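Local coordinates for protein arginase (Trypanosoma brucei brucei, PDB 4RHJ) that is of unknown function but has the arginase-deacetylase fold of the manganese-dependent arginases, from which it differs by having evolved without their binuclear manganese cluster, at residues S145-M150 / P238-I243; D161-V166 / G188-V193; A253-S258 / G302-A307. All blocks are in the same frame, centred on the assembly; numbering follows the deposited sequence.

Contact 1: residues S145-M150 / P238-I243; sequences SATLSM and PVFISI
Thr147 meets Phe240 and Ser242 together; the threonine and the phenylalanine carry the contact, with Ser242 and Met150 beside them. Thr147 OG1 and the OG of Ser242 form a hydrogen bond of 2.8 Å in which either hydroxyl could be the donor. Tight packing surrounds the pair. Thr147 OG1 lies oblique to the ring of Phe240, 3.4 Å from its CE2, and CZ of the ring comes within 3.4 Å of the Thr147 CA. The threonine torsion (chi1 -76°) sets OG1 beside its own backbone N, where it meets both Ser242 OG and the ring, and turns CG2 anti to that N, which lays the methyl against CE2 and CZ of Phe240. Phe240 CG is itself anti to the backbone N (chi1 -177°), which carries the ring out from the strand toward 145-150. At the ring's edge, near its plane, Met150 CB sits 3.8 Å from CE1 of Phe240. Thr147 OG1 has a further, weak hydrogen bond to Asp285 on the neighbouring strand 281-287, so the buried hydroxyl is held from two quarters.

The looser part of 145-150 is at Ser145 and Leu148, both partly exposed. Leu148 turns away from the strand and packs on helix 180-186 instead, and Ser145 looks to Asp143 and Tyr51 for its hydroxyl partners. Ser149, by contrast, is buried under helix 116-131. Ser242 lies about 6 Å, side chain to side chain, from Asp244, which binds manganese in another structure of this protein. The pattern, a segment leading into helix 148-157 and packed on a central parallel strand that runs on to a metal-binding aspartate, belongs to the alpha/beta arginase-deacetylase fold.

Contact 2: residues D161-V166 / G188-V193; sequences DDIVIV and GLLKGV
Ile165 and Leu190 bring their side chains together at about a right angle: in the modelled conformer of the isoleucine, its CD1 tip fits against the leucine fork, 3.7 Å from Leu190 CD2. Leu190 reaches this position with an unusual first torsion (chi1 -106°), well off a staggered value. Asp162 and Lys191 cross obliquely at the more open end. Carboxylate oxygen OD1 of Asp162 passes 3.9 Å from the aliphatic CD of Lys191, and at 4.3 Å from NZ it is too far for a salt bridge, so the attraction between the charges is probably modest.

Between these pairs Lys191 N donates to Ile163 O at 3.2 Å, and Ile165 N to Gly192 O at 3.3 Å. The chain turns a corner at Lys191, and regular parallel pairing is found beyond it, at Ile165 with Val193, whose side chains share one face of the sheet.

Two strands of a beta-alpha-beta unit meet here: Leu184 of the connecting helix 180-186 touches both Ile165 and Leu190, while strand 239-244 flanks 163-168 on its other edge and sets Phe240 against Ile165.

Contact 3: residues A253-S258 / G302-A307; sequences APAVDS and GLTAIA
Thr304 OG1 lies beside its own backbone N (chi1 -46°), and the same rotation sends CG2 anti to that N. The hydroxyl therefore faces the turn at Pro254 and Ala255, while the methyl faces Ala253 and Ala255. Ala255 N donates to Thr304 OG1 at 3.0 Å with an N-H...O angle of 137°, a distinctly bent bond. The Thr304 hydroxyl is gripped from elsewhere too, through its stronger hydrogen bond to Asp294, so the oxygen joins the loop, the helix and a further loop.

Packing is strained round this bond. Ala255 CB lies only 3.4 Å from Thr304 CB, closer than normal van der Waals contact. The methyl groups Ala253 CB and Thr304 CG2 meet more comfortably at 4.0 Å. The Pro254 ring and the Thr304 side chain run alongside each other, pointing opposite ways; Pro254 CD is 3.4 Å from Thr304 OG1, but the proline nitrogen has no hydrogen to give. The same CD packs 4.2 Å from Leu303 CB.

The loop gets its shape from an inverse gamma turn centred on Ala255, closed by a 2.9 Å bond from Val256 N to Pro254 O. The turn belongs to the long connection after strand 239-244 of the arginase fold, and it meets the first turn of helix 303-316, whose N-cap position is held by Gly302. Ala253 lies about 8 Å, side chain to side chain, from the metal-binding Asp244 at the end of that strand.

Other subunits come close on this side of the chain. Arg297 of the third subunit hydrogen-bonds Val256 O through NH1 and makes a weaker bond to Pro254 O. On the helix, Leu303 packs on Val295 and Ile306 on Pro259, both of the second subunit.

In the fold
After the strands and helices up to strand 136-140, the chain reaches 145-150, leading into helix 148-157, then runs into strand 163-168, helix 180-186 and strand 190-196, whose pairing in contact 2 closes a short loop. Contact 1 closes only when strand 239-244 arrives, so the smaller loop of contact 2 lies within its larger one. The two touch directly, for strands 163-168 and 239-244 are neighbours in the central sheet. Contact 3 follows in series: the loop beyond strand 239-244 meets helix 303-316 after helix 266-274 and strand 281-287. It lies about 28 Å from contact 2, centre to centre, on the other side of the chain's centre, and two neighbouring subunits touch it.

Contact 1: residues S145-M150 / P238-I243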
# COMPACT_ATOMS: atom_id res chain seq x y z
N SER A 145 23.92 -11.04 -4.03
CA SER A 145 25.30 -11.45 -4.32
C SER A 145 25.70 -11.20 -5.76
O SER A 145 26.88 -10.96 -6.06
CB SER A 145 25.48 -12.93 -4.01
OG SER A 145 24.38 -13.68 -4.49
N ALA A 146 24.72 -11.25 -6.65
CA ALA A 146 24.93 -10.95 -8.06
C ALA A 146 25.11 -9.45 -8.31
O ALA A 146 24.87 -8.98 -9.41
CB ALA A 146 23.77 -11.46 -8.89
N THR A 147 25.49 -8.71 -7.28
CA THR A 147 25.93 -7.34 -7.49
C THR A 147 27.44 -7.38 -7.56
O THR A 147 28.03 -6.88 -8.52
CB THR A 147 25.44 -6.40 -6.38
OG1 THR A 147 24.05 -6.12 -6.60
CG2 THR A 147 26.23 -5.08 -6.38
N LEU A 148 28.04 -8.03 -6.58
CA LEU A 148 29.48 -8.23 -6.51
C LEU A 148 30.09 -8.79 -7.81
O LEU A 148 31.00 -8.21 -8.36
CB LEU A 148 29.79 -9.16 -5.33
CG LEU A 148 31.20 -9.68 -5.09
CD1 LEU A 148 32.21 -8.54 -5.06
CD2 LEU A 148 31.23 -10.46 -3.80
N SER A 149 29.55 -9.92 -8.29
CA SER A 149 30.12 -10.62 -9.45
C SER A 149 30.05 -9.83 -10.74
O SER A 149 31.00 -9.81 -11.52
CB SER A 149 29.40 -11.96 -9.65
OG SER A 149 28.92 -12.48 -8.43
N MET A 150 28.90 -9.19 -10.97
CA MET A 150 28.60 -8.50 -12.23
C MET A 150 29.42 -7.22 -12.42
O MET A 150 29.91 -6.93 -13.52
CB MET A 150 27.11 -8.17 -12.31
CG MET A 150 26.18 -9.39 -12.36
SD MET A 150 24.43 -8.92 -12.31
CE MET A 150 24.24 -8.11 -13.90
N PRO A 238 29.42 5.57 -15.25
CA PRO A 238 28.68 4.33 -15.55
C PRO A 238 27.93 3.76 -14.34
O PRO A 238 28.53 3.56 -13.29
CB PRO A 238 29.77 3.37 -16.01
CG PRO A 238 30.78 4.25 -16.63
CD PRO A 238 30.79 5.51 -15.81
N VAL A 239 26.64 3.49 -14.49
CA VAL A 239 25.82 3.12 -13.35
C VAL A 239 25.51 1.62 -13.28
O VAL A 239 24.98 1.04 -14.21
CB VAL A 239 24.47 3.89 -13.33
CG1 VAL A 239 23.68 3.54 -12.08
CG2 VAL A 239 24.70 5.40 -13.36
N PHE A 240 25.85 1.01 -12.15
CA PHE A 240 25.31 -0.29 -11.78
C PHE A 240 24.04 -0.02 -11.01
O PHE A 240 23.99 0.88 -10.18
CB PHE A 240 26.30 -1.09 -10.93
CG PHE A 240 25.84 -2.49 -10.57
CD1 PHE A 240 26.37 -3.60 -11.21
CD2 PHE A 240 24.88 -2.68 -9.58
CE1 PHE A 240 25.94 -4.89 -10.87
CE2 PHE A 240 24.45 -3.97 -9.25
CZ PHE A 240 24.98 -5.07 -9.89
N ILE A 241 22.99 -0.78 -11.27
CA ILE A 241 21.78 -0.55 -10.51
C ILE A 241 21.48 -1.80 -9.70
O ILE A 241 21.37 -2.88 -10.26
CB ILE A 241 20.61 -0.15 -11.43
CG1 ILE A 241 20.86 1.26 -11.96
CG2 ILE A 241 19.30 -0.21 -10.67
CD1 ILE A 241 19.76 1.84 -12.83
N SER A 242 21.42 -1.63 -8.38
CA SER A 242 21.17 -2.73 -7.45
C SER A 242 19.92 -2.43 -6.65
O SER A 242 19.82 -1.39 -5.99
CB SER A 242 22.35 -2.97 -6.51
OG SER A 242 22.22 -4.21 -5.82
N ILE A 243 18.97 -3.36 -6.73
CA ILE A 243 17.61 -3.17 -6.25
C ILE A 243 17.18 -4.30 -5.33
O ILE A 243 16.94 -5.42 -5.76
CB ILE A 243 16.62 -3.06 -7.44
CG1 ILE A 243 16.78 -1.70 -8.14
CG2 ILE A 243 15.18 -3.28 -6.98
CD1 ILE A 243 16.05 -1.61 -9.45

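Contact 2: residues D161-V166 / G188-V193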
# COMPACT_ATOMS: atom_id res chain seq x y z
N ASP A 161 37.33 2.20 -16.46
CA ASP A 161 36.02 2.79 -16.25
C ASP A 161 35.71 2.93 -14.76
O ASP A 161 35.90 1.99 -14.00
CB ASP A 161 34.93 1.94 -16.93
CG ASP A 161 34.78 2.24 -18.41
OD1 ASP A 161 33.99 3.14 -18.76
OD2 ASP A 161 35.44 1.58 -19.23
N ASP A 162 35.27 4.11 -14.36
CA ASP A 162 34.81 4.34 -12.99
C ASP A 162 33.38 3.81 -12.79
O ASP A 162 32.45 4.28 -13.43
CB ASP A 162 34.84 5.84 -12.66
CG ASP A 162 36.25 6.40 -12.65
OD1 ASP A 162 37.19 5.65 -12.31
OD2 ASP A 162 36.41 7.60 -12.97
N ILE A 163 33.21 2.84 -11.89
CA ILE A 163 31.89 2.27 -11.64
C ILE A 163 31.27 2.78 -10.35
O ILE A 163 31.87 2.66 -9.29
CB ILE A 163 31.92 0.74 -11.57
CG1 ILE A 163 32.55 0.15 -12.84
CG2 ILE A 163 30.52 0.19 -11.31
CD1 ILE A 163 32.74 -1.35 -12.79
N VAL A 164 30.08 3.36 -10.44
CA VAL A 164 29.35 3.73 -9.24
C VAL A 164 28.14 2.83 -9.12
O VAL A 164 27.81 2.11 -10.05
CB VAL A 164 28.92 5.19 -9.24
CG1 VAL A 164 30.04 6.06 -9.78
CG2 VAL A 164 27.64 5.38 -10.05
N ILE A 165 27.50 2.86 -7.96
CA ILE A 165 26.35 2.00 -7.69
C ILE A 165 25.21 2.80 -7.08
O ILE A 165 25.42 3.57 -6.15
CB ILE A 165 26.73 0.83 -6.75
CG1 ILE A 165 27.70 -0.13 -7.46
CG2 ILE A 165 25.49 0.07 -6.32
CD1 ILE A 165 27.95 -1.40 -6.70
N VAL A 166 24.01 2.62 -7.60
CA VAL A 166 22.82 3.19 -6.97
C VAL A 166 22.07 2.08 -6.23
O VAL A 166 21.43 1.24 -6.86
CB VAL A 166 21.90 3.88 -8.00
CG1 VAL A 166 20.63 4.37 -7.34
CG2 VAL A 166 22.61 5.05 -8.63
N GLY A 188 38.12 -0.96 -3.74
CA GLY A 188 38.31 0.28 -4.47
C GLY A 188 37.92 0.16 -5.92
O GLY A 188 38.53 0.76 -6.79
N LEU A 189 36.89 -0.64 -6.18
CA LEU A 189 36.32 -0.76 -7.51
C LEU A 189 35.25 0.32 -7.65
O LEU A 189 34.95 0.79 -8.73
CB LEU A 189 35.72 -2.16 -7.72
CG LEU A 189 36.67 -3.36 -7.57
CD1 LEU A 189 35.93 -4.66 -7.79
CD2 LEU A 189 37.85 -3.27 -8.52
N LEU A 190 34.73 0.73 -6.50
CA LEU A 190 33.64 1.68 -6.43
C LEU A 190 34.15 3.09 -6.20
O LEU A 190 34.74 3.39 -5.16
CB LEU A 190 32.68 1.29 -5.31
CG LEU A 190 31.36 0.70 -5.79
CD1 LEU A 190 31.57 -0.14 -7.04
CD2 LEU A 190 30.71 -0.12 -4.68
N LYS A 191 33.91 3.97 -7.18
CA LYS A 191 34.28 5.37 -7.03
C LYS A 191 33.17 6.13 -6.30
O LYS A 191 33.26 7.34 -6.10
CB LYS A 191 34.58 6.00 -8.39
CG LYS A 191 35.79 6.94 -8.41
CD LYS A 191 37.12 6.18 -8.47
CE LYS A 191 38.28 7.13 -8.75
NZ LYS A 191 39.62 6.46 -8.85
N GLY A 192 32.11 5.42 -5.91
CA GLY A 192 31.02 6.01 -5.16
C GLY A 192 29.80 5.13 -4.97
O GLY A 192 29.51 4.29 -5.82
N VAL A 193 29.10 5.31 -3.85
CA VAL A 193 27.84 4.61 -3.58
C VAL A 193 26.71 5.56 -3.22
O VAL A 193 26.80 6.33 -2.27
CB VAL A 193 27.98 3.59 -2.43
CG1 VAL A 193 26.63 2.96 -2.10
CG2 VAL A 193 29.00 2.51 -2.78

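Contact 3: residues A253-S258 / G302-A307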
# COMPACT_ATOMS: atom_id res chain seq x y z
N ALA A 253 5.81 -5.12 -1.30
CA ALA A 253 6.76 -6.22 -1.48
C ALA A 253 7.01 -7.04 -0.19
O ALA A 253 8.11 -7.04 0.35
CB ALA A 253 8.08 -5.67 -2.01
N PRO A 254 5.98 -7.75 0.29
CA PRO A 254 6.11 -8.52 1.53
C PRO A 254 7.17 -9.63 1.50
O PRO A 254 7.61 -10.06 2.57
CB PRO A 254 4.71 -9.13 1.70
CG PRO A 254 4.08 -9.02 0.39
CD PRO A 254 4.63 -7.82 -0.26
N ALA A 255 7.60 -10.04 0.31
CA ALA A 255 8.38 -11.27 0.16
C ALA A 255 9.88 -11.12 0.41
O ALA A 255 10.68 -11.51 -0.44
CB ALA A 255 8.17 -11.86 -1.21
N VAL A 256 10.23 -10.60 1.58
CA VAL A 256 11.62 -10.40 1.97
C VAL A 256 11.90 -10.88 3.40
O VAL A 256 11.00 -10.85 4.23
CB VAL A 256 12.02 -8.91 1.84
CG1 VAL A 256 11.87 -8.44 0.40
CG2 VAL A 256 11.18 -8.03 2.77
N ASP A 257 13.14 -11.29 3.68
CA ASP A 257 13.58 -11.84 4.98
C ASP A 257 12.95 -11.22 6.24
O ASP A 257 11.95 -11.75 6.77
CB ASP A 257 15.12 -11.72 5.08
CG ASP A 257 15.71 -12.67 6.11
OD1 ASP A 257 15.05 -13.68 6.43
OD2 ASP A 257 16.85 -12.42 6.59
N SER A 258 13.53 -10.12 6.73
CA SER A 258 12.96 -9.35 7.83
C SER A 258 12.45 -8.04 7.24
O SER A 258 13.19 -7.07 7.17
CB SER A 258 13.98 -9.07 8.94
OG SER A 258 14.49 -10.23 9.57
N GLY A 302 1.77 -13.85 -6.28
CA GLY A 302 2.45 -13.14 -5.22
C GLY A 302 2.44 -11.66 -5.49
O GLY A 302 2.77 -11.22 -6.60
N LEU A 303 2.05 -10.89 -4.48
CA LEU A 303 2.14 -9.43 -4.52
C LEU A 303 3.54 -8.93 -4.90
O LEU A 303 3.70 -7.96 -5.62
CB LEU A 303 1.75 -8.86 -3.16
CG LEU A 303 0.33 -8.30 -3.14
CD1 LEU A 303 -0.67 -9.32 -3.68
CD2 LEU A 303 -0.02 -7.86 -1.74
N THR A 304 4.57 -9.61 -4.41
CA THR A 304 5.94 -9.19 -4.67
C THR A 304 6.36 -9.51 -6.09
O THR A 304 7.18 -8.80 -6.67
CB THR A 304 6.90 -9.87 -3.72
OG1 THR A 304 6.36 -9.79 -2.40
CG2 THR A 304 8.29 -9.20 -3.78
N ALA A 305 5.80 -10.58 -6.63
CA ALA A 305 6.07 -10.94 -8.02
C ALA A 305 5.50 -9.86 -8.95
O ALA A 305 6.17 -9.42 -9.88
CB ALA A 305 5.47 -12.28 -8.34
N ILE A 306 4.27 -9.45 -8.66
CA ILE A 306 3.61 -8.40 -9.42
C ILE A 306 4.47 -7.14 -9.39
O ILE A 306 4.84 -6.60 -10.43
CB ILE A 306 2.17 -8.12 -8.87
CG1 ILE A 306 1.23 -9.28 -9.17
CG2 ILE A 306 1.58 -6.85 -9.45
CD1 ILE A 306 -0.08 -9.25 -8.39
N ALA A 307 4.81 -6.72 -8.19
CA ALA A 307 5.60 -5.52 -7.97
C ALA A 307 6.95 -5.59 -8.67
O ALA A 307 7.35 -4.68 -9.38
CB ALA A 307 5.81 -5.30 -6.49